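Local atomic coordinates of alpha-galactosidase (Lactobacillus brevis, PDB entry 3MI6), a protein that probably catalyses the hydrolysis of terminal, non-reducing alpha-D-galactose residues from alpha-D-galactosides, including galactose oligosaccharides, galactomannans and galactolipids. Residues Asn336-Tyr341 and Pro580-Gly585; Leu523-Ala528 and Gly573-Ala578; Trp546-Thr551 and Leu557-Gly562; Ala347-Ile352 and Phe364-Gly369; Arg330-Asn335 and Lys621-Tyr626. All coordinates share one frame; numbering follows the deposited sequence.

Contact 1: residues Asn336-Tyr341 and Pro580-Gly585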
# COMPACT_ATOMS: atom_id res chain seq x y z
N ASN D 336 -36.95 29.33 -1.05
CA ASN D 336 -36.55 30.52 -1.82
C ASN D 336 -35.13 31.07 -1.56
O ASN D 336 -34.76 32.11 -2.10
CB ASN D 336 -37.55 31.65 -1.63
CG ASN D 336 -37.55 32.18 -0.21
OD1 ASN D 336 -37.81 31.44 0.73
ND2 ASN D 336 -37.25 33.46 -0.05
N TRP D 337 -34.35 30.37 -0.74
CA TRP D 337 -33.01 30.81 -0.35
C TRP D 337 -32.09 31.09 -1.54
O TRP D 337 -31.84 32.25 -1.86
CB TRP D 337 -32.38 29.83 0.67
CG TRP D 337 -30.91 30.10 0.98
CD1 TRP D 337 -29.88 29.21 0.87
CD2 TRP D 337 -30.32 31.33 1.44
NE1 TRP D 337 -28.69 29.80 1.23
CE2 TRP D 337 -28.94 31.10 1.59
CE3 TRP D 337 -30.83 32.60 1.74
CZ2 TRP D 337 -28.06 32.08 2.03
CZ3 TRP D 337 -29.96 33.58 2.17
CH2 TRP D 337 -28.58 33.31 2.31
N GLU D 338 -31.59 30.03 -2.20
CA GLU D 338 -30.70 30.18 -3.37
C GLU D 338 -31.43 30.77 -4.60
O GLU D 338 -30.82 31.05 -5.65
CB GLU D 338 -30.04 28.84 -3.76
CG GLU D 338 -29.05 28.25 -2.73
CD GLU D 338 -28.34 26.97 -3.25
OE1 GLU D 338 -27.87 26.99 -4.42
OE2 GLU D 338 -28.24 25.97 -2.49
N ALA D 339 -32.74 30.97 -4.45
CA ALA D 339 -33.58 31.49 -5.51
C ALA D 339 -33.65 33.00 -5.51
O ALA D 339 -33.66 33.63 -6.56
CB ALA D 339 -34.97 30.90 -5.41
N THR D 340 -33.71 33.60 -4.32
CA THR D 340 -33.88 35.05 -4.19
C THR D 340 -32.78 35.61 -3.27
O THR D 340 -32.28 36.72 -3.48
CB THR D 340 -35.36 35.42 -3.91
OG1 THR D 340 -35.89 34.57 -2.89
CG2 THR D 340 -36.23 35.30 -5.16
N TYR D 341 -32.40 34.84 -2.26
CA TYR D 341 -31.70 35.33 -1.07
C TYR D 341 -32.57 36.43 -0.44
O TYR D 341 -33.80 36.34 -0.49
CB TYR D 341 -30.30 35.85 -1.43
CG TYR D 341 -29.41 34.75 -2.00
CD1 TYR D 341 -28.75 33.85 -1.16
CD2 TYR D 341 -29.25 34.58 -3.39
CE1 TYR D 341 -27.94 32.84 -1.67
CE2 TYR D 341 -28.44 33.57 -3.91
CZ TYR D 341 -27.79 32.70 -3.04
OH TYR D 341 -26.99 31.68 -3.53
N PRO D 580 -24.77 27.55 -13.11
CA PRO D 580 -23.60 27.04 -12.39
C PRO D 580 -23.69 27.29 -10.90
O PRO D 580 -23.86 28.43 -10.48
CB PRO D 580 -22.44 27.88 -12.95
CG PRO D 580 -23.07 29.10 -13.48
CD PRO D 580 -24.42 28.67 -14.00
N ASN D 581 -23.58 26.21 -10.13
CA ASN D 581 -23.65 26.20 -8.68
C ASN D 581 -23.00 27.41 -8.02
O ASN D 581 -21.88 27.77 -8.36
CB ASN D 581 -23.03 24.91 -8.16
CG ASN D 581 -22.91 24.90 -6.66
OD1 ASN D 581 -21.88 25.30 -6.10
ND2 ASN D 581 -23.96 24.44 -5.98
N ASP D 582 -23.72 28.02 -7.07
CA ASP D 582 -23.27 29.25 -6.41
C ASP D 582 -22.11 29.04 -5.42
O ASP D 582 -21.35 29.96 -5.13
CB ASP D 582 -24.43 29.96 -5.70
CG ASP D 582 -25.67 30.13 -6.59
OD1 ASP D 582 -25.55 29.99 -7.83
OD2 ASP D 582 -26.76 30.40 -6.04
N GLN D 583 -21.97 27.81 -4.90
CA GLN D 583 -20.90 27.48 -3.98
C GLN D 583 -19.54 27.29 -4.66
O GLN D 583 -18.51 27.63 -4.08
CB GLN D 583 -21.23 26.24 -3.14
CG GLN D 583 -22.44 26.38 -2.20
CD GLN D 583 -23.78 26.02 -2.86
OE1 GLN D 583 -24.67 26.88 -2.99
NE2 GLN D 583 -23.94 24.75 -3.26
N MSE D 584 -19.52 26.76 -5.89
CA MSE D 584 -18.24 26.40 -6.51
C MSE D 584 -18.19 26.30 -8.03
O MSE D 584 -17.15 25.94 -8.59
CB MSE D 584 -17.70 25.12 -5.88
CG MSE D 584 -18.78 24.15 -5.47
SE MSE D 584 -19.39 23.11 -6.99
CE MSE D 584 -17.62 22.46 -7.50
N GLY D 585 -19.30 26.60 -8.70
CA GLY D 585 -19.28 26.93 -10.12
C GLY D 585 -19.56 25.83 -11.12
O GLY D 585 -19.68 26.09 -12.33
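Tyr341 reaches toward the 580-585 loop and gives its phenol hydrogen to Asp582, with OH 2.8 Å from OD2. This bond uses the anti side of the carboxylate, and OD2 lies in the plane of the tyrosine ring at its edge. Trp337 O and Glu338 CA, both near the rim of one ring face, steady the tyrosine. The packed side of the contact is at Glu338. Buried, it extends toward the loop, CG beside the backbone N (chi1 -66°), and brings OE1 close to the Gln583 side chain and to within 3.9 Å of Asp582 OD2. The nearness of like charges, with Glu605 also close, may raise the proton affinity of one of them; Glu338 OE2 is bonded to Thr551 OG1. The looser side is at Asp582, which is exposed to solvent although its OD2 takes the tyrosine bond. Its loop is shaped by an Asx motif, in which Asn581 OD1 accepts from Met584 N at 2.8 Å, and Met584 O is hydrogen-bonded to Asn673 ND2 of a second subunit. The segments follow the first and seventh strands of a (beta/alpha)8 barrel, one forming a short helix and the other a loop, at the end that carries the active site in this fold.

Contact 2: residues Leu523-Ala528 and Gly573-Ala578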
# COMPACT_ATOMS: atom_id res chain seq x y z
N LEU D 523 -43.12 19.46 11.49
CA LEU D 523 -41.91 18.83 11.01
C LEU D 523 -40.74 19.79 11.19
O LEU D 523 -40.73 20.87 10.60
CB LEU D 523 -42.09 18.53 9.53
CG LEU D 523 -41.05 17.74 8.75
CD1 LEU D 523 -40.52 16.55 9.56
CD2 LEU D 523 -41.66 17.29 7.42
N PHE D 524 -39.77 19.41 12.02
CA PHE D 524 -38.55 20.19 12.17
C PHE D 524 -37.45 19.60 11.31
O PHE D 524 -37.09 18.43 11.46
CB PHE D 524 -38.08 20.24 13.63
CG PHE D 524 -38.94 21.08 14.51
CD1 PHE D 524 -39.95 20.51 15.24
CD2 PHE D 524 -38.74 22.44 14.59
CE1 PHE D 524 -40.75 21.28 16.05
CE2 PHE D 524 -39.55 23.23 15.40
CZ PHE D 524 -40.56 22.64 16.13
N GLU D 525 -36.94 20.41 10.38
CA GLU D 525 -35.71 20.11 9.67
C GLU D 525 -34.60 20.82 10.41
O GLU D 525 -34.59 22.03 10.51
CB GLU D 525 -35.76 20.55 8.19
CG GLU D 525 -34.51 20.12 7.39
CD GLU D 525 -34.73 19.91 5.86
OE1 GLU D 525 -33.77 20.16 5.09
OE2 GLU D 525 -35.84 19.49 5.43
N SER D 526 -33.68 20.04 10.96
CA SER D 526 -32.51 20.56 11.65
C SER D 526 -31.51 21.16 10.64
O SER D 526 -31.44 20.72 9.49
CB SER D 526 -31.89 19.46 12.49
OG SER D 526 -30.53 19.31 12.17
N CYS D 527 -30.75 22.16 11.06
CA CYS D 527 -29.80 22.79 10.16
C CYS D 527 -28.67 23.43 10.93
O CYS D 527 -28.85 23.83 12.07
CB CYS D 527 -30.50 23.84 9.30
SG CYS D 527 -29.51 24.52 7.95
N ALA D 528 -27.49 23.51 10.31
CA ALA D 528 -26.34 24.19 10.90
C ALA D 528 -25.36 24.55 9.79
O ALA D 528 -24.32 23.91 9.65
CB ALA D 528 -25.66 23.33 11.95
N GLY D 573 -31.96 15.82 3.96
CA GLY D 573 -32.58 16.73 3.02
C GLY D 573 -31.67 16.85 1.80
O GLY D 573 -30.46 16.77 1.93
N ALA D 574 -32.25 17.02 0.61
CA ALA D 574 -31.48 17.25 -0.60
C ALA D 574 -32.29 18.06 -1.60
O ALA D 574 -33.35 17.63 -2.01
CB ALA D 574 -31.07 15.94 -1.22
N HIS D 575 -31.81 19.23 -1.99
CA HIS D 575 -32.56 20.05 -2.94
C HIS D 575 -31.88 20.10 -4.32
O HIS D 575 -30.66 20.18 -4.42
CB HIS D 575 -32.76 21.47 -2.42
CG HIS D 575 -33.40 21.55 -1.07
ND1 HIS D 575 -33.40 22.71 -0.32
CD2 HIS D 575 -34.07 20.64 -0.33
CE1 HIS D 575 -34.03 22.50 0.83
NE2 HIS D 575 -34.45 21.25 0.84
N VAL D 576 -32.67 20.07 -5.39
CA VAL D 576 -32.15 20.35 -6.72
C VAL D 576 -31.90 21.85 -6.84
O VAL D 576 -32.82 22.64 -6.69
CB VAL D 576 -33.16 19.97 -7.80
CG1 VAL D 576 -32.72 20.52 -9.16
CG2 VAL D 576 -33.37 18.45 -7.84
N SER D 577 -30.65 22.24 -7.12
CA SER D 577 -30.31 23.66 -7.13
C SER D 577 -29.97 24.20 -8.51
O SER D 577 -29.93 23.48 -9.50
CB SER D 577 -29.18 23.96 -6.16
OG SER D 577 -27.97 23.41 -6.63
N ALA D 578 -29.73 25.51 -8.58
CA ALA D 578 -29.46 26.15 -9.86
C ALA D 578 -28.00 25.98 -10.28
O ALA D 578 -27.13 25.65 -9.48
CB ALA D 578 -29.85 27.62 -9.81
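Glu525 extends from its strand to Gly573 and His575, and the contact is mostly one of proximity. Its CG lies anti to the backbone N (chi1 -175°) and the rest of the chain is extended, which carries the carboxylate far from strand 523-526. The nearest approach is a loose one, OE1 4.2 Å from Gly573 CA, where the glycine puts no side chain in its way. Both strands belong to the eight-stranded parallel barrel, but they are not neighbours in it; strand 544-546 runs between them, and Glu525 and His575 face each other in the barrel interior. Electrostatic proximity comes second. OE1 stands 4.4 Å from His575 NE2, too far for direct contact, and approaches the imidazole obliquely; a charge on the histidine, if present, would probably be felt by the glutamate. Hydrogen bonding is supplied from outside the two segments. Glu525 OE2 is bonded to Gln544 NE2 and, weakly, to Tyr475 OH, while His575 ND1 is bonded to Glu605 OE1. The imidazole also meets the ring of Trp546, their planes about 35° apart. Further along the first segment, Cys527, a predicted substrate-binding residue, touches Trp546 and Asp479, the predicted nucleophile.

Contact 3: residues Trp546-Thr551 and Leu557-Gly562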
# COMPACT_ATOMS: atom_id res chain seq x y z
N TRP D 546 -30.69 19.24 7.09
CA TRP D 546 -30.18 19.80 5.84
C TRP D 546 -28.72 19.36 5.70
O TRP D 546 -27.83 19.88 6.38
CB TRP D 546 -30.30 21.33 5.86
CG TRP D 546 -29.81 21.99 4.60
CD1 TRP D 546 -28.95 23.05 4.50
CD2 TRP D 546 -30.14 21.63 3.25
NE1 TRP D 546 -28.73 23.37 3.18
CE2 TRP D 546 -29.45 22.51 2.39
CE3 TRP D 546 -30.97 20.65 2.68
CZ2 TRP D 546 -29.56 22.44 1.01
CZ3 TRP D 546 -31.07 20.58 1.31
CH2 TRP D 546 -30.36 21.47 0.48
N THR D 547 -28.47 18.39 4.82
CA THR D 547 -27.21 17.65 4.83
C THR D 547 -25.96 18.48 4.58
O THR D 547 -24.96 18.34 5.26
CB THR D 547 -27.27 16.50 3.82
OG1 THR D 547 -28.58 15.93 3.85
CG2 THR D 547 -26.22 15.42 4.15
N SER D 548 -26.03 19.34 3.57
CA SER D 548 -24.93 20.26 3.27
C SER D 548 -25.49 21.50 2.60
O SER D 548 -26.47 21.43 1.87
CB SER D 548 -23.91 19.58 2.34
OG SER D 548 -22.81 20.44 2.09
N ASP D 549 -24.85 22.64 2.84
CA ASP D 549 -25.13 23.83 2.06
C ASP D 549 -24.69 23.64 0.62
O ASP D 549 -25.19 24.30 -0.29
CB ASP D 549 -24.43 25.05 2.65
CG ASP D 549 -25.35 25.88 3.49
OD1 ASP D 549 -26.58 25.69 3.35
OD2 ASP D 549 -24.85 26.71 4.30
N ASP D 550 -23.73 22.75 0.43
CA ASP D 550 -23.31 22.40 -0.92
C ASP D 550 -24.42 21.57 -1.57
O ASP D 550 -24.67 20.43 -1.15
CB ASP D 550 -22.00 21.62 -0.88
CG ASP D 550 -21.41 21.41 -2.26
OD1 ASP D 550 -22.16 21.46 -3.26
OD2 ASP D 550 -20.19 21.20 -2.35
N THR D 551 -25.08 22.15 -2.58
CA THR D 551 -26.15 21.49 -3.31
C THR D 551 -25.75 21.16 -4.76
O THR D 551 -26.62 20.92 -5.62
CB THR D 551 -27.43 22.35 -3.35
OG1 THR D 551 -27.16 23.58 -4.05
CG2 THR D 551 -27.89 22.68 -1.96
N LEU D 557 -22.92 13.71 -4.18
CA LEU D 557 -22.53 12.32 -4.30
C LEU D 557 -21.57 11.96 -3.17
O LEU D 557 -21.84 11.06 -2.37
CB LEU D 557 -21.84 12.08 -5.64
CG LEU D 557 -22.53 11.28 -6.74
CD1 LEU D 557 -24.00 11.00 -6.42
CD2 LEU D 557 -22.36 11.98 -8.10
N LEU D 558 -20.45 12.67 -3.08
CA LEU D 558 -19.50 12.36 -2.02
C LEU D 558 -20.12 12.52 -0.63
O LEU D 558 -20.01 11.62 0.20
CB LEU D 558 -18.21 13.15 -2.18
CG LEU D 558 -17.22 12.64 -3.24
CD1 LEU D 558 -17.84 12.56 -4.61
CD2 LEU D 558 -15.99 13.50 -3.29
N ILE D 559 -20.80 13.64 -0.39
CA ILE D 559 -21.34 13.95 0.93
C ILE D 559 -22.40 12.94 1.38
O ILE D 559 -22.38 12.47 2.52
CB ILE D 559 -21.91 15.38 1.00
CG1 ILE D 559 -20.78 16.39 0.77
CG2 ILE D 559 -22.49 15.63 2.36
CD1 ILE D 559 -21.22 17.82 0.54
N GLN D 560 -23.30 12.58 0.48
CA GLN D 560 -24.34 11.59 0.77
C GLN D 560 -23.80 10.16 0.93
O GLN D 560 -24.18 9.42 1.84
CB GLN D 560 -25.46 11.67 -0.27
CG GLN D 560 -26.18 13.02 -0.21
CD GLN D 560 -27.25 13.18 -1.29
OE1 GLN D 560 -27.55 14.30 -1.73
NE2 GLN D 560 -27.83 12.06 -1.72
N PHE D 561 -22.88 9.78 0.04
CA PHE D 561 -22.27 8.48 0.15
C PHE D 561 -21.70 8.32 1.56
O PHE D 561 -21.97 7.34 2.24
CB PHE D 561 -21.17 8.31 -0.88
CG PHE D 561 -20.89 6.89 -1.23
CD1 PHE D 561 -19.89 6.19 -0.58
CD2 PHE D 561 -21.63 6.24 -2.21
CE1 PHE D 561 -19.64 4.88 -0.92
CE2 PHE D 561 -21.37 4.95 -2.54
CZ PHE D 561 -20.38 4.26 -1.89
N GLY D 562 -20.90 9.29 2.00
CA GLY D 562 -20.30 9.23 3.32
C GLY D 562 -21.33 9.27 4.43
O GLY D 562 -21.27 8.48 5.38
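The loop bearing the predicted proton donor, Asp549, is backed by its own following helix, where Ser548 meets Ile559. Strand 544-546, this loop and helix 553-566 form the sixth beta-alpha unit of the (beta/alpha)8 barrel, and the contact closes the loop onto the helix just a few residues later in the chain. Ile559 is the hub of the helix side. With CG1 beside its own backbone N (chi1 -63°), it holds two methyls against the loop: CD1 lies against both OG and CB of Ser548, at 3.4 and 3.7 Å, and 4.1 Å from Asp550 CB, while CG2 faces Thr547 CG2 at 4.1 Å. The threonine and isoleucine side chains run alongside in opposite senses, methyl beside methyl. The polar atoms of the loop are satisfied by other partners. Thr547 OG1 is bonded to the carbonyl of Gly573, and Ser548 OG to Glu203 OE1. The same OG accepts from the backbone N of Asp550 at 3.0 Å, an ST turn that folds the chain just ahead of the helix. Asp549 itself points away from the helix, its OD2 bonded to NE1 of Trp200, a predicted substrate-binding residue. Trp546 holds the other oxygen: its NE1 donates to Asp549 OD1 at 3.2 Å with an N-H...O angle of 147°. OD1 lies almost in the indole plane and is met on its anti side, NE1 standing 27° out of the carboxylate plane, while Ser548 O lies over one indole face near its rim.

Contact 4: residues Ala347-Ile352 and Phe364-Gly369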
# COMPACT_ATOMS: atom_id res chain seq x y z
N ALA D 347 -45.30 39.51 -2.80
CA ALA D 347 -45.75 39.39 -4.17
C ALA D 347 -44.82 38.53 -5.02
O ALA D 347 -45.28 37.70 -5.80
CB ALA D 347 -45.90 40.77 -4.79
N LYS D 348 -43.52 38.75 -4.89
CA LYS D 348 -42.54 37.96 -5.63
C LYS D 348 -42.63 36.50 -5.23
O LYS D 348 -42.52 35.62 -6.07
CB LYS D 348 -41.12 38.47 -5.39
CG LYS D 348 -40.01 37.55 -5.92
CD LYS D 348 -40.06 37.41 -7.43
CE LYS D 348 -38.96 36.48 -7.93
NZ LYS D 348 -38.86 36.41 -9.42
N LEU D 349 -42.85 36.24 -3.94
CA LEU D 349 -42.88 34.87 -3.44
C LEU D 349 -44.16 34.15 -3.86
O LEU D 349 -44.19 32.92 -3.99
CB LEU D 349 -42.71 34.82 -1.91
CG LEU D 349 -41.28 34.92 -1.36
CD1 LEU D 349 -41.31 34.75 0.14
CD2 LEU D 349 -40.31 33.91 -2.00
N MSE D 350 -45.21 34.92 -4.09
CA MSE D 350 -46.47 34.35 -4.52
C MSE D 350 -46.34 33.76 -5.93
O MSE D 350 -46.89 32.70 -6.23
CB MSE D 350 -47.59 35.39 -4.46
CG MSE D 350 -48.94 34.76 -4.26
SE MSE D 350 -48.92 33.62 -2.68
CE MSE D 350 -49.27 35.02 -1.34
N THR D 351 -45.61 34.45 -6.80
CA THR D 351 -45.35 33.92 -8.12
C THR D 351 -44.71 32.54 -7.99
O THR D 351 -45.04 31.62 -8.74
CB THR D 351 -44.46 34.86 -8.98
OG1 THR D 351 -43.12 34.89 -8.48
CG2 THR D 351 -45.03 36.28 -9.00
N ILE D 352 -43.82 32.38 -7.02
CA ILE D 352 -43.17 31.10 -6.78
C ILE D 352 -44.20 30.08 -6.34
O ILE D 352 -44.39 29.05 -6.98
CB ILE D 352 -42.02 31.20 -5.74
CG1 ILE D 352 -40.90 32.10 -6.26
CG2 ILE D 352 -41.46 29.82 -5.39
CD1 ILE D 352 -39.61 32.01 -5.47
N PHE D 364 -44.18 24.93 0.64
CA PHE D 364 -43.32 26.08 0.42
C PHE D 364 -42.67 26.46 1.73
O PHE D 364 -43.33 26.46 2.76
CB PHE D 364 -44.11 27.26 -0.15
CG PHE D 364 -43.27 28.47 -0.40
CD1 PHE D 364 -42.86 29.27 0.65
CD2 PHE D 364 -42.87 28.79 -1.67
CE1 PHE D 364 -42.07 30.37 0.44
CE2 PHE D 364 -42.08 29.89 -1.88
CZ PHE D 364 -41.68 30.68 -0.83
N VAL D 365 -41.37 26.76 1.69
CA VAL D 365 -40.59 27.13 2.87
C VAL D 365 -39.93 28.51 2.74
O VAL D 365 -38.91 28.64 2.08
CB VAL D 365 -39.47 26.13 3.17
CG1 VAL D 365 -38.81 26.50 4.47
CG2 VAL D 365 -39.99 24.71 3.22
N LEU D 366 -40.50 29.51 3.40
CA LEU D 366 -39.91 30.83 3.42
C LEU D 366 -38.62 30.81 4.25
O LEU D 366 -38.62 30.38 5.41
CB LEU D 366 -40.92 31.80 4.02
CG LEU D 366 -40.49 33.24 4.26
CD1 LEU D 366 -40.14 33.90 2.96
CD2 LEU D 366 -41.61 33.99 4.97
N ASP D 367 -37.50 31.24 3.66
CA ASP D 367 -36.21 31.16 4.35
C ASP D 367 -35.82 32.49 4.98
O ASP D 367 -36.68 33.31 5.30
CB ASP D 367 -35.09 30.65 3.41
CG ASP D 367 -34.03 29.80 4.15
OD1 ASP D 367 -34.21 28.56 4.28
OD2 ASP D 367 -32.99 30.37 4.57
N ASP D 368 -34.52 32.68 5.15
CA ASP D 368 -33.97 33.83 5.84
C ASP D 368 -34.48 35.14 5.25
O ASP D 368 -34.51 35.30 4.03
CB ASP D 368 -32.43 33.78 5.78
CG ASP D 368 -31.75 34.65 6.83
OD1 ASP D 368 -32.35 35.64 7.30
OD2 ASP D 368 -30.60 34.36 7.17
N GLY D 369 -34.90 36.06 6.11
CA GLY D 369 -35.23 37.41 5.68
C GLY D 369 -36.60 37.94 6.07
O GLY D 369 -36.89 39.11 5.85
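Phe364 turns the edge of its ring, not its face, to the helix, and two aliphatic side chains come to that edge. Ile352 CG2 is in the ring plane, 3.6 Å from CE2. Leu349 CD2 also reaches the rim close to the plane, 3.7 Å from CZ, one turn earlier along the helix. Both side chains cross that of the phenylalanine at about a right angle, and the ring is brought to them by CG standing anti to the backbone N (chi1 180°). Leu366, two residues on from Phe364, lies across Leu349, though the modelled approach of their CD1 methyls is too close to be trusted. This is the packing of a beta-alpha-beta crossover: helix 346-358 connects strands 333-335 and 363-366, parallel neighbours in the barrel, and covers them on the outside. The helix segment runs nearly antiparallel to strand 364-366, at 157°, their axes 10.6 Å apart at closest approach. Ile334 of the neighbouring strand is touched by both Ile352 and Phe364. Beyond the strand the chain enters the predicted substrate-binding pair Asp367 and Asp368. Asp367 OD2 accepts from the backbone N of Asp368 at 2.8 Å, while its OD1 is engaged by Lys477 in a salt bridge and by Asn335 ND2.

Contact 5: residues Arg330-Asn335 and Lys621-Tyr626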
# COMPACT_ATOMS: atom_id res chain seq x y z
N ARG D 330 -41.94 12.25 3.67
CA ARG D 330 -41.68 13.67 3.75
C ARG D 330 -41.97 14.42 2.47
O ARG D 330 -41.64 13.97 1.37
CB ARG D 330 -40.28 13.90 4.24
CG ARG D 330 -40.26 13.67 5.71
CD ARG D 330 -39.05 12.99 6.14
NE ARG D 330 -39.34 11.88 7.03
CZ ARG D 330 -38.53 11.54 8.00
NH1 ARG D 330 -37.44 12.26 8.20
NH2 ARG D 330 -38.79 10.50 8.77
N PRO D 331 -42.60 15.59 2.61
CA PRO D 331 -43.16 16.28 1.45
C PRO D 331 -42.08 16.80 0.50
O PRO D 331 -40.94 16.99 0.91
CB PRO D 331 -43.93 17.43 2.10
CG PRO D 331 -43.15 17.74 3.34
CD PRO D 331 -42.66 16.40 3.83
N VAL D 332 -42.41 16.98 -0.78
CA VAL D 332 -41.51 17.66 -1.69
C VAL D 332 -41.65 19.16 -1.47
O VAL D 332 -42.74 19.72 -1.60
CB VAL D 332 -41.82 17.31 -3.14
CG1 VAL D 332 -40.90 18.08 -4.08
CG2 VAL D 332 -41.67 15.83 -3.35
N LEU D 333 -40.57 19.83 -1.11
CA LEU D 333 -40.67 21.23 -0.75
C LEU D 333 -39.94 22.12 -1.74
O LEU D 333 -39.13 21.64 -2.54
CB LEU D 333 -40.10 21.46 0.64
CG LEU D 333 -38.60 21.20 0.82
CD1 LEU D 333 -37.76 22.36 0.34
CD2 LEU D 333 -38.31 20.92 2.28
N ILE D 334 -40.23 23.41 -1.69
CA ILE D 334 -39.43 24.39 -2.39
C ILE D 334 -39.02 25.50 -1.42
O ILE D 334 -39.79 25.89 -0.56
CB ILE D 334 -40.14 24.95 -3.63
CG1 ILE D 334 -39.26 26.02 -4.28
CG2 ILE D 334 -41.50 25.51 -3.26
CD1 ILE D 334 -39.69 26.39 -5.67
N ASN D 335 -37.79 25.98 -1.54
CA ASN D 335 -37.19 26.93 -0.62
C ASN D 335 -36.62 28.09 -1.44
O ASN D 335 -35.90 27.85 -2.42
CB ASN D 335 -36.09 26.22 0.18
CG ASN D 335 -35.44 27.09 1.24
OD1 ASN D 335 -35.31 28.31 1.09
ND2 ASN D 335 -35.00 26.46 2.33
N LYS D 621 -41.88 16.30 -14.02
CA LYS D 621 -41.79 14.85 -14.18
C LYS D 621 -40.93 14.23 -13.10
O LYS D 621 -41.24 13.14 -12.61
CB LYS D 621 -41.32 14.46 -15.59
CG LYS D 621 -42.30 14.85 -16.68
CD LYS D 621 -41.96 14.21 -18.02
CE LYS D 621 -43.02 14.56 -19.06
NZ LYS D 621 -42.81 13.86 -20.36
N GLN D 622 -39.85 14.91 -12.72
CA GLN D 622 -39.05 14.50 -11.57
C GLN D 622 -39.93 14.33 -10.32
O GLN D 622 -39.79 13.35 -9.58
CB GLN D 622 -37.92 15.49 -11.29
CG GLN D 622 -36.91 15.62 -12.41
CD GLN D 622 -35.70 16.43 -11.99
OE1 GLN D 622 -35.76 17.17 -11.01
NE2 GLN D 622 -34.59 16.30 -12.71
N VAL D 623 -40.84 15.28 -10.11
CA VAL D 623 -41.72 15.26 -8.95
C VAL D 623 -42.74 14.11 -8.98
O VAL D 623 -42.97 13.45 -7.96
CB VAL D 623 -42.43 16.63 -8.78
CG1 VAL D 623 -43.45 16.58 -7.63
CG2 VAL D 623 -41.40 17.72 -8.54
N ALA D 624 -43.34 13.86 -10.15
CA ALA D 624 -44.27 12.73 -10.31
C ALA D 624 -43.51 11.42 -10.14
O ALA D 624 -44.00 10.48 -9.52
CB ALA D 624 -44.92 12.78 -11.66
N PHE D 625 -42.31 11.37 -10.69
CA PHE D 625 -41.48 10.20 -10.55
C PHE D 625 -41.14 9.97 -9.09
O PHE D 625 -41.27 8.86 -8.57
CB PHE D 625 -40.20 10.33 -11.36
CG PHE D 625 -39.28 9.16 -11.22
CD1 PHE D 625 -39.63 7.93 -11.76
CD2 PHE D 625 -38.07 9.27 -10.57
CE1 PHE D 625 -38.80 6.85 -11.64
CE2 PHE D 625 -37.23 8.19 -10.45
CZ PHE D 625 -37.59 6.98 -10.99
N TYR D 626 -40.67 11.02 -8.42
CA TYR D 626 -40.25 10.89 -7.04
C TYR D 626 -41.40 10.47 -6.15
O TYR D 626 -41.23 9.61 -5.27
CB TYR D 626 -39.64 12.19 -6.53
CG TYR D 626 -39.14 12.10 -5.11
CD1 TYR D 626 -37.93 11.48 -4.82
CD2 TYR D 626 -39.87 12.64 -4.06
CE1 TYR D 626 -37.46 11.40 -3.52
CE2 TYR D 626 -39.41 12.57 -2.75
CZ TYR D 626 -38.20 11.96 -2.48
OH TYR D 626 -37.73 11.89 -1.20
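The ring of Tyr626 is the flat group across this contact, and Val332 CG2 approaches it obliquely, 3.7 Å from CD2 and 4.0 Å from CE2. Valine and tyrosine pass one another head to tail, each reaching out from its own backbone along the flank of the other. Farther along the ring, Tyr626 OH is bonded to the carbonyl of Gly600, to Leu602 N and to Gln634 NE2, partners from outside the two segments which hold the ring's hydroxyl end in place. On the same side of the helix, three residues earlier, Val623 CG2 comes toward Val332 CG1, though only to 4.5 Å. The two branches of Val332 thus serve different partners: CG1, anti to its own backbone N (chi1 177°), faces Val623, and CG2, beside that N, faces the tyrosine. Topologically, the contact joins the first and eighth beta-alpha units of the (beta/alpha)8 barrel, where the barrel closes. Segment 330-335 leads into the first strand, 333-335, and helix 613-628 follows the eighth, 601-604. The first and last strands are neighbours there, Leu333 and Asn335 being backbone-bonded to Tyr604, a residue whose side chain is touched by both Val332 and Val623. Just ahead of the strand, Val332 N is bonded to Glu362 OE1, and Arg330 O to Gln634 NE2 and Arg630 NE.

All five contacts lie in one barrel. Contact 5 joins its first strand to its last helix, and contact 4 packs the first helix on the second strand; they meet where Val365 N lies 2.9 Å from Ile334 O. Contact 1 touches contact 4 through Asn336 OD1, 3.0 Å from Asp367 N, and contact 2 through Glu338 OE1, 3.7 Å from Ser577 CB. Contacts 2 and 3 share the predicted active site, their centres about 10 Å apart; Ser577 OG approaches Thr551 OG1 to 2.7 Å, and Glu525 OE1 lies 3.7 Å from Trp546 CA. Contact 5 reaches contact 2 where Leu333 CD1 lies 3.5 Å from His575 NE2.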